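Local coordinates for anthrone oxidase-like protein (Streptomyces ambofaciens, PDB 5F9P) that cleaves a carbon-carbon bond in atypical angucycline biosynthesis, as an oxygenase that carries out an oxidative ring-B opening, at residues 11-16 and 123-128; 147-152 and 178-183. All coordinates share one frame; numbering follows the deposited sequence.

Contact 1 (11-16 and 123-128); sequences TVLNLF and TVFTVF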
# COMPACT_ATOMS: atom_id res chain seq x y z
N THR A 11 -2.05 7.24 -7.30
CA THR A 11 -1.67 6.60 -6.05
C THR A 11 -0.44 5.73 -6.25
O THR A 11 -0.47 4.74 -6.99
CB THR A 11 -2.83 5.78 -5.45
OG1 THR A 11 -3.91 6.66 -5.11
CG2 THR A 11 -2.35 5.07 -4.19
N VAL A 12 0.65 6.08 -5.58
CA VAL A 12 1.91 5.40 -5.76
C VAL A 12 2.28 4.61 -4.50
O VAL A 12 2.32 5.17 -3.40
CB VAL A 12 3.04 6.39 -6.12
CG1 VAL A 12 4.40 5.70 -6.13
CG2 VAL A 12 2.77 7.03 -7.49
N LEU A 13 2.51 3.31 -4.66
CA LEU A 13 3.00 2.48 -3.57
C LEU A 13 4.40 1.98 -3.85
O LEU A 13 4.64 1.26 -4.82
CB LEU A 13 2.06 1.31 -3.28
CG LEU A 13 0.81 1.66 -2.47
CD1 LEU A 13 -0.03 2.74 -3.15
CD2 LEU A 13 -0.02 0.42 -2.24
N ASN A 14 5.34 2.39 -3.00
CA ASN A 14 6.72 1.94 -3.08
C ASN A 14 6.93 0.82 -2.07
O ASN A 14 6.86 1.03 -0.85
CB ASN A 14 7.69 3.08 -2.81
CG ASN A 14 7.59 4.19 -3.84
OD1 ASN A 14 7.01 4.01 -4.91
ND2 ASN A 14 8.20 5.33 -3.54
N LEU A 15 7.15 -0.38 -2.59
CA LEU A 15 7.25 -1.59 -1.79
C LEU A 15 8.69 -2.08 -1.74
O LEU A 15 9.32 -2.29 -2.78
CB LEU A 15 6.36 -2.68 -2.40
CG LEU A 15 6.49 -4.08 -1.79
CD1 LEU A 15 6.03 -4.05 -0.33
CD2 LEU A 15 5.68 -5.08 -2.61
N PHE A 16 9.21 -2.25 -0.53
CA PHE A 16 10.58 -2.69 -0.33
C PHE A 16 10.61 -3.94 0.56
O PHE A 16 9.93 -3.99 1.58
CB PHE A 16 11.38 -1.58 0.35
CG PHE A 16 11.33 -0.26 -0.36
CD1 PHE A 16 12.18 0.01 -1.42
CD2 PHE A 16 10.44 0.72 0.04
CE1 PHE A 16 12.13 1.22 -2.08
CE2 PHE A 16 10.39 1.95 -0.60
CZ PHE A 16 11.25 2.19 -1.67
N THR A 123 -2.23 -2.89 9.49
CA THR A 123 -2.41 -2.72 8.05
C THR A 123 -1.98 -3.96 7.30
O THR A 123 -0.88 -4.49 7.51
CB THR A 123 -1.67 -1.46 7.54
OG1 THR A 123 -2.25 -0.30 8.15
CG2 THR A 123 -1.78 -1.33 6.00
N VAL A 124 -2.86 -4.42 6.42
CA VAL A 124 -2.66 -5.68 5.71
C VAL A 124 -2.61 -5.43 4.19
O VAL A 124 -3.50 -4.81 3.63
CB VAL A 124 -3.79 -6.68 6.07
CG1 VAL A 124 -3.61 -8.01 5.34
CG2 VAL A 124 -3.81 -6.89 7.57
N PHE A 125 -1.55 -5.93 3.56
CA PHE A 125 -1.23 -5.58 2.17
C PHE A 125 -0.95 -6.82 1.32
O PHE A 125 -0.23 -7.73 1.75
CB PHE A 125 -0.01 -4.65 2.17
CG PHE A 125 0.52 -4.34 0.81
CD1 PHE A 125 -0.14 -3.43 -0.01
CD2 PHE A 125 1.67 -4.93 0.34
CE1 PHE A 125 0.35 -3.13 -1.26
CE2 PHE A 125 2.16 -4.64 -0.90
CZ PHE A 125 1.50 -3.74 -1.71
N THR A 126 -1.52 -6.85 0.12
CA THR A 126 -1.23 -7.89 -0.86
C THR A 126 -1.23 -7.29 -2.25
O THR A 126 -2.17 -6.58 -2.63
CB THR A 126 -2.27 -9.05 -0.84
OG1 THR A 126 -2.32 -9.62 0.47
CG2 THR A 126 -1.87 -10.13 -1.84
N VAL A 127 -0.20 -7.59 -3.02
CA VAL A 127 -0.20 -7.26 -4.44
C VAL A 127 -0.33 -8.56 -5.21
O VAL A 127 0.49 -9.48 -5.04
CB VAL A 127 1.08 -6.50 -4.87
CG1 VAL A 127 2.31 -7.18 -4.34
CG2 VAL A 127 1.14 -6.38 -6.40
N PHE A 128 -1.38 -8.65 -6.03
CA PHE A 128 -1.65 -9.85 -6.83
C PHE A 128 -1.27 -9.61 -8.28
O PHE A 128 -1.86 -8.73 -8.93
CB PHE A 128 -3.14 -10.20 -6.85
CG PHE A 128 -3.79 -10.33 -5.49
CD1 PHE A 128 -4.27 -9.22 -4.82
CD2 PHE A 128 -3.99 -11.58 -4.91
CE1 PHE A 128 -4.90 -9.33 -3.59
CE2 PHE A 128 -4.61 -11.70 -3.69
CZ PHE A 128 -5.08 -10.57 -3.02

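Contact 2 (147-152 and 178-183); sequences AFLAQV and SQWDSK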
# COMPACT_ATOMS: atom_id res chain seq x y z
N ALA A 147 -18.07 -7.01 0.13
CA ALA A 147 -18.89 -6.17 0.97
C ALA A 147 -19.06 -6.78 2.37
O ALA A 147 -19.22 -6.06 3.35
CB ALA A 147 -20.26 -5.93 0.32
N PHE A 148 -18.99 -8.11 2.47
CA PHE A 148 -19.18 -8.78 3.75
C PHE A 148 -18.17 -8.33 4.80
O PHE A 148 -18.40 -8.47 6.00
CB PHE A 148 -19.08 -10.31 3.61
CG PHE A 148 -17.69 -10.78 3.28
CD1 PHE A 148 -17.27 -10.89 1.96
CD2 PHE A 148 -16.79 -11.06 4.30
CE1 PHE A 148 -15.98 -11.30 1.66
CE2 PHE A 148 -15.50 -11.47 4.01
CZ PHE A 148 -15.09 -11.59 2.69
N LEU A 149 -17.02 -7.82 4.35
CA LEU A 149 -15.94 -7.45 5.27
C LEU A 149 -16.42 -6.45 6.33
O LEU A 149 -16.00 -6.52 7.48
CB LEU A 149 -14.75 -6.87 4.52
CG LEU A 149 -13.80 -7.82 3.77
CD1 LEU A 149 -12.84 -6.98 2.94
CD2 LEU A 149 -13.05 -8.73 4.74
N ALA A 150 -17.29 -5.53 5.92
CA ALA A 150 -17.76 -4.48 6.82
C ALA A 150 -18.42 -5.02 8.09
O ALA A 150 -18.54 -4.30 9.08
CB ALA A 150 -18.72 -3.54 6.09
N GLN A 151 -18.85 -6.28 8.06
CA GLN A 151 -19.45 -6.89 9.24
C GLN A 151 -18.52 -7.87 9.95
O GLN A 151 -18.91 -8.49 10.93
CB GLN A 151 -20.80 -7.52 8.90
CG GLN A 151 -21.92 -6.50 8.67
CD GLN A 151 -21.85 -5.85 7.30
OE1 GLN A 151 -21.97 -4.62 7.16
NE2 GLN A 151 -21.65 -6.66 6.27
N VAL A 152 -17.29 -8.01 9.46
CA VAL A 152 -16.29 -8.81 10.15
C VAL A 152 -15.77 -8.04 11.38
O VAL A 152 -15.45 -6.86 11.29
CB VAL A 152 -15.10 -9.13 9.22
CG1 VAL A 152 -13.96 -9.79 10.00
CG2 VAL A 152 -15.56 -9.99 8.02
N SER A 178 -5.93 -3.21 3.46
CA SER A 178 -6.97 -3.17 4.48
C SER A 178 -6.46 -2.75 5.87
O SER A 178 -5.28 -2.91 6.20
CB SER A 178 -7.73 -4.51 4.56
OG SER A 178 -6.90 -5.61 4.87
N GLN A 179 -7.38 -2.21 6.68
CA GLN A 179 -7.09 -1.77 8.04
C GLN A 179 -7.90 -2.56 9.08
O GLN A 179 -9.10 -2.81 8.89
CB GLN A 179 -7.42 -0.29 8.20
CG GLN A 179 -6.65 0.63 7.27
CD GLN A 179 -7.11 2.07 7.38
OE1 GLN A 179 -8.30 2.34 7.53
NE2 GLN A 179 -6.17 3.00 7.31
N TRP A 180 -7.25 -2.92 10.18
CA TRP A 180 -7.84 -3.78 11.20
C TRP A 180 -7.59 -3.21 12.61
O TRP A 180 -6.68 -2.40 12.80
CB TRP A 180 -7.24 -5.19 11.07
CG TRP A 180 -7.56 -5.83 9.75
CD1 TRP A 180 -6.90 -5.65 8.56
CD2 TRP A 180 -8.62 -6.74 9.49
NE1 TRP A 180 -7.50 -6.40 7.57
CE2 TRP A 180 -8.57 -7.07 8.12
CE3 TRP A 180 -9.63 -7.30 10.28
CZ2 TRP A 180 -9.48 -7.94 7.52
CZ3 TRP A 180 -10.54 -8.18 9.69
CH2 TRP A 180 -10.45 -8.49 8.32
N ASP A 181 -8.41 -3.62 13.58
CA ASP A 181 -8.27 -3.14 14.96
C ASP A 181 -6.94 -3.53 15.56
O ASP A 181 -6.39 -2.80 16.38
CB ASP A 181 -9.37 -3.70 15.87
CG ASP A 181 -10.70 -2.99 15.70
OD1 ASP A 181 -10.70 -1.92 15.06
OD2 ASP A 181 -11.73 -3.51 16.21
N SER A 182 -6.46 -4.70 15.18
CA SER A 182 -5.28 -5.28 15.80
C SER A 182 -4.75 -6.45 14.99
O SER A 182 -5.44 -6.97 14.12
CB SER A 182 -5.62 -5.77 17.21
OG SER A 182 -6.61 -6.78 17.16
N LYS A 183 -3.52 -6.86 15.29
CA LYS A 183 -2.94 -8.07 14.74
C LYS A 183 -3.89 -9.24 15.03
O LYS A 183 -4.16 -10.08 14.17
CB LYS A 183 -1.58 -8.32 15.39
CG LYS A 183 -0.73 -9.44 14.78
CD LYS A 183 0.68 -9.35 15.36
CE LYS A 183 1.70 -10.01 14.48
NZ LYS A 183 1.63 -11.50 14.64

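Contact 1 (11-16 and 123-128)
Leu13 and Leu15 of segment 11-16 face Phe125 and Val127 of segment 123-128 across a gap that backbone pairing could not span. The two strand segments run almost at right angles, 93° between their N-to-C directions, and their axes come no closer than 10.8 Å. Even the nearest pair of alpha carbons, Leu15 CA and Val127 CA, stands 9.7 Å apart, so side chains alone bridge the distance. All four are buried.

Phe125 is the hub, touching both leucines. The ring's attachment carbon CG lies opposite the main-chain nitrogen (chi1 174°), which carries the ring out toward segment 11-16 and puts its far end between the two leucines. On one flank, Leu13 CD2 lies 3.7 Å from Phe125 CE1, coming at a slant to the ring, the two side chains running antiparallel past one another. On the other, Leu15 presents both its methyls to a single ring carbon: CD2 is 3.9 Å and CD1 4.0 Å from Phe125 CE2, the CD2 methyl sitting at the ring edge near its plane.

The barrel topology explains the crossing. Strands 10-17 and 122-130 are four places apart in the eight-stranded antiparallel sheet whichever way round it is followed, and therefore face each other across the interior of an alpha/beta barrel. The sequence family belongs to the dimeric alpha/beta-barrel clan, although here one chain supplies the whole barrel. Alternation along each strand turns these odd-numbered residues inward.

Val127 adds a looser touch, its CG1 lying 4.3 Å from Leu15 CD2. Tyr221 of strand 217-228 packs against both Leu15 and Phe125, while Met96 of strand 92-105 lies beside Leu15 and Ile175 of strand 172-180 beside Phe125.

Contact 2 (147-152 and 178-183)
Val152 meets Trp180 at the rim of the indole: its CG1 methyl lies near the ring plane, 3.8 Å from Trp180 CZ3 and 4.1 Å from Trp180 CH2. The benzene end of the ring system thus does the touching. Leu149 adds a more distant, oblique approach to the same end, with its CD2 4.4 Å from Trp180 CH2.

The next shell fixes how these groups are presented. Residues 147-151 belong to a 3-10 helical segment, and the bond from Val152 N to Leu149 O, 2.8 Å long, links the two apolar residues, whose side chains both start out toward segment 178-183. On Val152, CG1 is the branch anti to the backbone N (chi1 172°), and it is this branch that meets the indole. The tryptophan has a tether of its own. Its NE1 donates to Ser178 OG at 2.9 Å with an angle of 150° at the hydrogen, the hydroxyl being tilted 17° out of the ring plane. Ser178 and Trp180 lie on the same side of the sheet, as residues two apart on a strand do, and the bond both satisfies the indole N-H and restrains the ring's rotation.

Beyond the strand end, Ser182 is the N-cap of helix 183-190, its OG bonded to Ala185 N, and Asp181 makes a salt bridge with Arg156 of strand 155-167. That helix returns over the tryptophan, bringing Trp186 and Tyr189 against the indole; Tyr189 also touches Leu149 and Val152. The loop leading from helix 135-142 to strand 155-167 is thereby packed against both the end of strand 172-180 and the helix that follows it.

The pair illustrates the two sides of one barrel wall. Contact 1 lies about 3 Å from the centre of the chain and contact 2 about 16 Å; the first lies in the barrel interior, the second, also buried though far from the centre, joins a peripheral loop to the outer side of the wall. Both use the same sheet, in which strands 122-130 and 172-180 are neighbours, paired among other places by a probable hydrogen bond from Val124 N to Ser178 O. Facing away from Phe125, Val124 packs its CG2 3.5 Å from Trp180 CD1. Both contacts are apolar across their segments, but in contact 2 a hydrogen bond within segment 178-183 holds the indole.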